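Local coordinates for protein family 88 glycosyl hydrolase (Bacteroides thetaiotaomicron, PDB 5NOA) that probably acts as a polysaccharide lyase that removes rhamnose caps from complex arabinogalactan proteins such as gum arabic, although its sequence resembles family 88 glycosyl hydrolases, at residues A190-D193 against S194-D198; W225-G228 against D229-L233. All coordinates share one frame; numbering follows the deposited sequence. Where two conformers were deposited one is given.

Contact 1 of 2, residues A190-D193 against S194-D198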
ATOM      1  N   ALA A 190     -15.588   5.669  -5.378  1.00  8.11           N
ATOM      2  CA  ALA A 190     -16.492   5.456  -6.491  1.00  8.91           C
ATOM      3  C   ALA A 190     -15.976   6.185  -7.727  1.00  8.22           C
ATOM      4  O   ALA A 190     -16.051   5.650  -8.861  1.00  9.81           O
ATOM      5  CB  ALA A 190     -17.913   5.892  -6.120  1.00  9.48           C
ATOM      6  N   TYR A 191     -15.442   7.396  -7.555  1.00  7.89           N
ATOM      7  CA  TYR A 191     -14.840   8.108  -8.676  1.00  7.87           C
ATOM      8  C   TYR A 191     -13.680   7.354  -9.277  1.00  8.11           C
ATOM      9  O   TYR A 191     -13.632   7.090 -10.459  1.00  8.32           O
ATOM     10  CB  TYR A 191     -14.328   9.476  -8.233  1.00  7.97           C
ATOM     11  CG  TYR A 191     -13.571  10.152  -9.323  1.00  8.26           C
ATOM     12  CD1 TYR A 191     -14.259  10.774 -10.339  1.00  9.78           C
ATOM     13  CD2 TYR A 191     -12.180  10.112  -9.388  1.00  9.32           C
ATOM     14  CE1 TYR A 191     -13.605  11.364 -11.400  1.00 10.70           C
ATOM     15  CE2 TYR A 191     -11.508  10.700 -10.427  1.00  9.78           C
ATOM     16  CZ  TYR A 191     -12.233  11.314 -11.434  1.00 10.68           C
ATOM     17  OH  TYR A 191     -11.568  11.885 -12.475  1.00 13.72           O
ATOM     18  N   ALA A 192     -12.740   6.935  -8.423  1.00  7.31           N
ATOM     19  CA  ALA A 192     -11.566   6.220  -8.902  1.00  7.38           C
ATOM     20  C   ALA A 192     -11.970   4.943  -9.657  1.00  7.95           C
ATOM     21  O   ALA A 192     -11.402   4.617 -10.705  1.00  9.06           O
ATOM     22  CB  ALA A 192     -10.649   5.877  -7.731  1.00  7.97           C
ATOM     23  N   ASP A 193     -12.909   4.217  -9.085  1.00  8.12           N
ATOM     24  CA  ASP A 193     -13.359   2.956  -9.673  1.00  9.09           C
ATOM     25  C   ASP A 193     -13.984   3.216 -11.034  1.00  9.23           C
ATOM     26  O   ASP A 193     -13.742   2.474 -11.972  1.00 11.07           O
ATOM     27  CB  ASP A 193     -14.349   2.311  -8.687  1.00 10.82           C
ATOM     28  CG  ASP A 193     -14.568   0.818  -8.913  1.00 12.70           C
ATOM     29  OD1 ASP A 193     -13.704   0.020  -8.511  1.00 13.08           O
ATOM     30  OD2 ASP A 193     -15.582   0.465  -9.493  1.00 17.05           O
ATOM     31  N   SER A 194     -14.771   4.298 -11.142  1.00  9.43           N
ATOM     32  CA  SER A 194     -15.456   4.610 -12.374  1.00 10.69           C
ATOM     33  C   SER A 194     -14.480   4.866 -13.510  1.00 11.79           C
ATOM     34  O   SER A 194     -14.804   4.554 -14.653  1.00 14.20           O
ATOM     35  CB  SER A 194     -16.428   5.769 -12.207  1.00 11.12           C
ATOM     36  OG  SER A 194     -15.753   7.026 -12.151  1.00 11.99           O
ATOM     37  N   ILE A 195     -13.294   5.404 -13.194  1.00 11.51           N
ATOM     38  CA  ILE A 195     -12.339   5.722 -14.256  1.00 12.27           C
ATOM     39  C   ILE A 195     -11.313   4.590 -14.494  1.00 13.06           C
ATOM     40  O   ILE A 195     -10.944   4.309 -15.623  1.00 19.64           O
ATOM     41  CB  ILE A 195     -11.584   7.023 -13.943  1.00 17.02           C
ATOM     42  CG1 ILE A 195     -12.530   8.239 -13.864  1.00 20.27           C
ATOM     43  CG2 ILE A 195     -10.441   7.201 -14.931  1.00 18.31           C
ATOM     44  CD1 ILE A 195     -13.287   8.541 -15.132  1.00 25.00           C
ATOM     45  N   MET A 196     -10.889   3.920 -13.451  1.00  9.02           N
ATOM     46  CA  MET A 196      -9.743   3.035 -13.533  1.00  8.94           C
ATOM     47  C   MET A 196     -10.071   1.551 -13.476  1.00  8.72           C
ATOM     48  O   MET A 196      -9.227   0.755 -13.889  1.00  9.47           O
ATOM     49  CB  MET A 196      -8.703   3.352 -12.424  1.00 10.76           C
ATOM     50  CG  MET A 196      -7.875   4.569 -12.723  1.00 11.33           C
ATOM     51  SD  MET A 196      -6.899   5.069 -11.313  1.00 12.01           S
ATOM     52  CE  MET A 196      -8.039   6.117 -10.486  1.00 14.81           C
ATOM     53  N   TYR A 197     -11.227   1.159 -12.951  1.00  9.06           N
ATOM     54  CA  TYR A 197     -11.519  -0.261 -12.835  1.00  9.23           C
ATOM     55  C   TYR A 197     -12.007  -0.784 -14.156  1.00  9.30           C
ATOM     56  O   TYR A 197     -12.926  -0.237 -14.748  1.00 11.84           O
ATOM     57  CB  TYR A 197     -12.540  -0.513 -11.733  1.00 10.59           C
ATOM     58  CG  TYR A 197     -12.782  -1.967 -11.497  1.00 11.43           C
ATOM     59  CD1 TYR A 197     -11.800  -2.790 -10.989  1.00 12.88           C
ATOM     60  CD2 TYR A 197     -14.010  -2.524 -11.767  1.00 13.09           C
ATOM     61  CE1 TYR A 197     -12.031  -4.135 -10.740  1.00 14.22           C
ATOM     62  CE2 TYR A 197     -14.261  -3.849 -11.549  1.00 14.44           C
ATOM     63  CZ  TYR A 197     -13.269  -4.667 -11.042  1.00 13.44           C
ATOM     64  OH  TYR A 197     -13.521  -6.003 -10.809  1.00 18.32           O
ATOM     65  N   ASP A 198     -11.396  -1.852 -14.629  1.00  9.46           N
ATOM     66  CA  ASP A 198     -11.838  -2.541 -15.847  1.00  9.85           C
ATOM     67  C   ASP A 198     -12.703  -3.705 -15.397  1.00 10.94           C
ATOM     68  O   ASP A 198     -12.188  -4.680 -14.855  1.00 11.81           O
ATOM     69  CB  ASP A 198     -10.619  -3.039 -16.630  1.00 10.26           C
ATOM     70  CG  ASP A 198     -10.965  -3.709 -17.961  1.00 13.08           C
ATOM     71  OD1 ASP A 198     -11.791  -4.585 -17.994  1.00 19.44           O
ATOM     72  OD2 ASP A 198     -10.393  -3.324 -18.979  1.00 18.06           O
TER
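From Ala190 to Tyr197 the chain makes the last turns of helix 180-196, with the NH groups of Ser194, Ile195, Met196 and Tyr197 each bonded to the carbonyl four residues back. The series closes with Tyr197 N to Asp193 O at 3.0 Å, where Tyr197 is already the first residue to leave helical angles. The carbonyl of Tyr191 takes a second donor: OG of Ser194, turned back over the preceding turn by a chi1 of 76°, bonds to Tyr191 O at 2.7 Å. On the same flank, Ile195 lays its CG1 over one face of the Tyr191 ring, 4.3 Å from the centroid, in a CH-pi contact. Met196 is bent at chi3, and this brings its CE to 3.8 Å from Ala192 CB. The helix is one of the outer ones of the (alpha/alpha)6 barrel expected for this family, and it runs straight into a short, weakly bonded antiparallel pair, 197-198 and 203-204. At this exit Asp193 and Tyr197 lie side by side and point the same way, carboxylate and ring planes only 19° apart, with Asp193 OD1 3.5 Å from Tyr197 CB. Arg256 serves both: it makes a salt bridge to Asp193 OD1 and a cation-pi contact with the Tyr197 ring, whose OH bonds to Thr259. With an alanine in place of Asp193, Arg256 would probably be left without its carboxylate mate and freer to shift away from the tyrosine ring.

Contact 2 of 2, residues W225-G228 against D229-L233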
ATOM      1  N   TRP A 225      -0.522  -2.093 -14.343  1.00  7.52           N
ATOM      2  CA  TRP A 225       0.757  -1.990 -13.643  1.00  7.27           C
ATOM      3  C   TRP A 225       0.631  -2.732 -12.326  1.00  7.12           C
ATOM      4  O   TRP A 225      -0.237  -2.439 -11.491  1.00  7.71           O
ATOM      5  CB  TRP A 225       1.031  -0.540 -13.371  1.00  8.18           C
ATOM      6  CG  TRP A 225       2.335  -0.217 -12.757  1.00  9.10           C
ATOM      7  CD1 TRP A 225       3.507  -0.888 -12.877  1.00 10.33           C
ATOM      8  CD2 TRP A 225       2.623   0.923 -11.967  1.00 11.75           C
ATOM      9  NE1 TRP A 225       4.501  -0.257 -12.185  1.00 10.40           N
ATOM     10  CE2 TRP A 225       4.003   0.892 -11.670  1.00 13.50           C
ATOM     11  CE3 TRP A 225       1.867   1.972 -11.503  1.00 19.45           C
ATOM     12  CZ2 TRP A 225       4.634   1.829 -10.863  1.00 19.47           C
ATOM     13  CZ3 TRP A 225       2.498   2.937 -10.705  1.00 27.81           C
ATOM     14  CH2 TRP A 225       3.864   2.854 -10.430  1.00 24.95           C
ATOM     15  N   ALA A 226       1.561  -3.653 -12.086  1.00  7.06           N
ATOM     16  CA  ALA A 226       1.516  -4.480 -10.892  1.00  7.29           C
ATOM     17  C   ALA A 226       1.580  -3.652  -9.629  1.00  7.51           C
ATOM     18  O   ALA A 226       0.775  -3.870  -8.723  1.00  8.06           O
ATOM     19  CB  ALA A 226       2.660  -5.486 -10.902  1.00  8.71           C
ATOM     20  N   ARG A 227       2.524  -2.723  -9.497  1.00  8.22           N
ATOM     21  CA  ARG A 227       2.555  -1.961  -8.255  0.50  8.67           C
ATOM     22  C   ARG A 227       1.249  -1.199  -8.065  1.00  8.17           C
ATOM     23  O   ARG A 227       0.759  -1.131  -6.952  1.00  8.02           O
ATOM     24  CB  ARG A 227       3.767  -1.038  -8.136  0.50  9.37           C
ATOM     25  CG  ARG A 227       3.727  -0.309  -6.797  0.50 10.21           C
ATOM     26  CD  ARG A 227       5.043   0.303  -6.322  0.50  9.69           C
ATOM     27  NE  ARG A 227       5.547   1.404  -7.139  0.50 11.51           N
ATOM     28  CZ  ARG A 227       6.706   1.414  -7.806  0.50 13.27           C
ATOM     29  NH1 ARG A 227       7.473   0.335  -7.871  0.50 13.30           N
ATOM     30  NH2 ARG A 227       7.072   2.517  -8.460  0.50 17.08           N
ATOM     31  N   GLY A 228       0.681  -0.672  -9.141  1.00  7.63           N
ATOM     32  CA  GLY A 228      -0.610   0.046  -9.074  1.00  7.40           C
ATOM     33  C   GLY A 228      -1.712  -0.799  -8.417  1.00  7.34           C
ATOM     34  O   GLY A 228      -2.405  -0.378  -7.492  1.00  8.41           O
ATOM     35  N   ASP A 229      -1.882  -2.008  -8.959  1.00  7.12           N
ATOM     36  CA  ASP A 229      -2.868  -2.894  -8.392  1.00  6.97           C
ATOM     37  C   ASP A 229      -2.503  -3.379  -6.994  1.00  6.47           C
ATOM     38  O   ASP A 229      -3.411  -3.645  -6.189  1.00  7.12           O
ATOM     39  CB  ASP A 229      -3.191  -4.036  -9.331  1.00  7.90           C
ATOM     40  CG  ASP A 229      -4.107  -3.588 -10.406  1.00  8.79           C
ATOM     41  OD1 ASP A 229      -3.616  -2.878 -11.349  1.00  9.93           O
ATOM     42  OD2 ASP A 229      -5.324  -3.850 -10.305  1.00 10.95           O
ATOM     43  N   GLY A 230      -1.219  -3.498  -6.724  1.00  6.17           N
ATOM     44  CA  GLY A 230      -0.777  -3.824  -5.383  1.00  6.11           C
ATOM     45  C   GLY A 230      -1.218  -2.793  -4.372  1.00  6.04           C
ATOM     46  O   GLY A 230      -1.748  -3.138  -3.321  1.00  6.30           O
ATOM     47  N   TRP A 231      -1.046  -1.522  -4.699  1.00  6.64           N
ATOM     48  CA  TRP A 231      -1.498  -0.466  -3.823  1.00  6.30           C
ATOM     49  C   TRP A 231      -2.980  -0.604  -3.544  1.00  6.12           C
ATOM     50  O   TRP A 231      -3.448  -0.465  -2.404  1.00  6.70           O
ATOM     51  CB  TRP A 231      -1.288   0.929  -4.411  1.00  7.38           C
ATOM     52  CG  TRP A 231       0.129   1.404  -4.582  1.00  8.44           C
ATOM     53  CD1 TRP A 231       0.707   1.728  -5.762  1.00  9.35           C
ATOM     54  CD2 TRP A 231       1.082   1.761  -3.569  1.00  8.41           C
ATOM     55  NE1 TRP A 231       1.962   2.234  -5.556  1.00 10.79           N
ATOM     56  CE2 TRP A 231       2.214   2.263  -4.226  1.00  9.73           C
ATOM     57  CE3 TRP A 231       1.096   1.727  -2.177  1.00  8.88           C
ATOM     58  CZ2 TRP A 231       3.341   2.717  -3.547  1.00 10.48           C
ATOM     59  CZ3 TRP A 231       2.219   2.209  -1.508  1.00  8.84           C
ATOM     60  CH2 TRP A 231       3.328   2.671  -2.205  1.00 10.20           C
ATOM     61  N   VAL A 232      -3.766  -0.898  -4.571  1.00  6.34           N
ATOM     62  CA  VAL A 232      -5.210  -0.944  -4.409  1.00  6.84           C
ATOM     63  C   VAL A 232      -5.622  -2.121  -3.526  1.00  6.02           C
ATOM     64  O   VAL A 232      -6.455  -1.981  -2.628  1.00  7.19           O
ATOM     65  CB  VAL A 232      -5.955  -0.972  -5.746  1.00  7.72           C
ATOM     66  CG1 VAL A 232      -7.466  -1.006  -5.504  1.00  8.69           C
ATOM     67  CG2 VAL A 232      -5.593   0.213  -6.633  1.00  8.46           C
ATOM     68  N   LEU A 233      -5.075  -3.304  -3.800  1.00  6.41           N
ATOM     69  CA  LEU A 233      -5.485  -4.475  -3.035  1.00  6.75           C
ATOM     70  C   LEU A 233      -5.100  -4.301  -1.561  1.00  6.37           C
ATOM     71  O   LEU A 233      -5.884  -4.620  -0.657  1.00  7.27           O
ATOM     72  CB  LEU A 233      -4.871  -5.752  -3.597  1.00  6.89           C
ATOM     73  CG  LEU A 233      -5.397  -7.029  -2.969  1.00  7.73           C
ATOM     74  CD1 LEU A 233      -6.780  -7.343  -3.517  1.00  8.26           C
ATOM     75  CD2 LEU A 233      -4.483  -8.218  -3.284  1.00  8.98           C
TER
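The first turns of helix 226-242, an inner helix of what is probably an (alpha/alpha)6 barrel, start from Trp225 at the N-cap position, and its carbonyl takes the NH of Asp229 (Asp229 N to Trp225 O 3.1 Å). Three more bonds of the same spacing follow, the shortest from Gly230 N to Ala226 O at 2.8 Å. Two side chains meet along the flank. Arg227, whose side chain was modelled in two conformers, runs beside Trp231 in the one described here, and its aliphatic part packs against the pyrrole part of the indole, its CG 3.3 Å from Trp231 NE1. Trp231 CG stands anti to the carbonyl carbon (chi1 -67°), which carries CD1 back over the previous turn to 3.1 Å from Arg227 O. The guanidinium of this conformer is almost perpendicular to the indole, 83° between planes, and Trp225 CZ2 sits over one of its faces. Gln339 takes a bond from each of these two residues, Trp225 NE1 to its OE1 and Arg227 NH1 to its O. Asp229 leaves on another side, its OD2 taking the backbone NH of Tyr204. Nearly everything here is buried: Trp231 meets Tyr163 and Met164 of helix 160-176 and Phe294 of helix 289-304, while Asp229 and Val232 pack on Leu260 of helix 250-266, so the turn is wedged between three neighbouring helices.

Following the chain, contact 1 comes first and ends helix 180-196; the short, weakly bonded strand pair 197-198 and 203-204 and a longer connection follow, and contact 2 then starts helix 226-242. The two lie in series, neither nested nor crossing, and each spans only local turns. Their centres are 14 Å apart and their nearest atoms about 7 Å, so they do not touch. Tyr204 is common to both nonetheless: besides its backbone link to contact 2, its OH makes a weak hydrogen bond to Asp193 OD1 in contact 1. Helix 250-266 is also shared, with residues reaching each of the two contacts. Outer and inner helices are thereby joined.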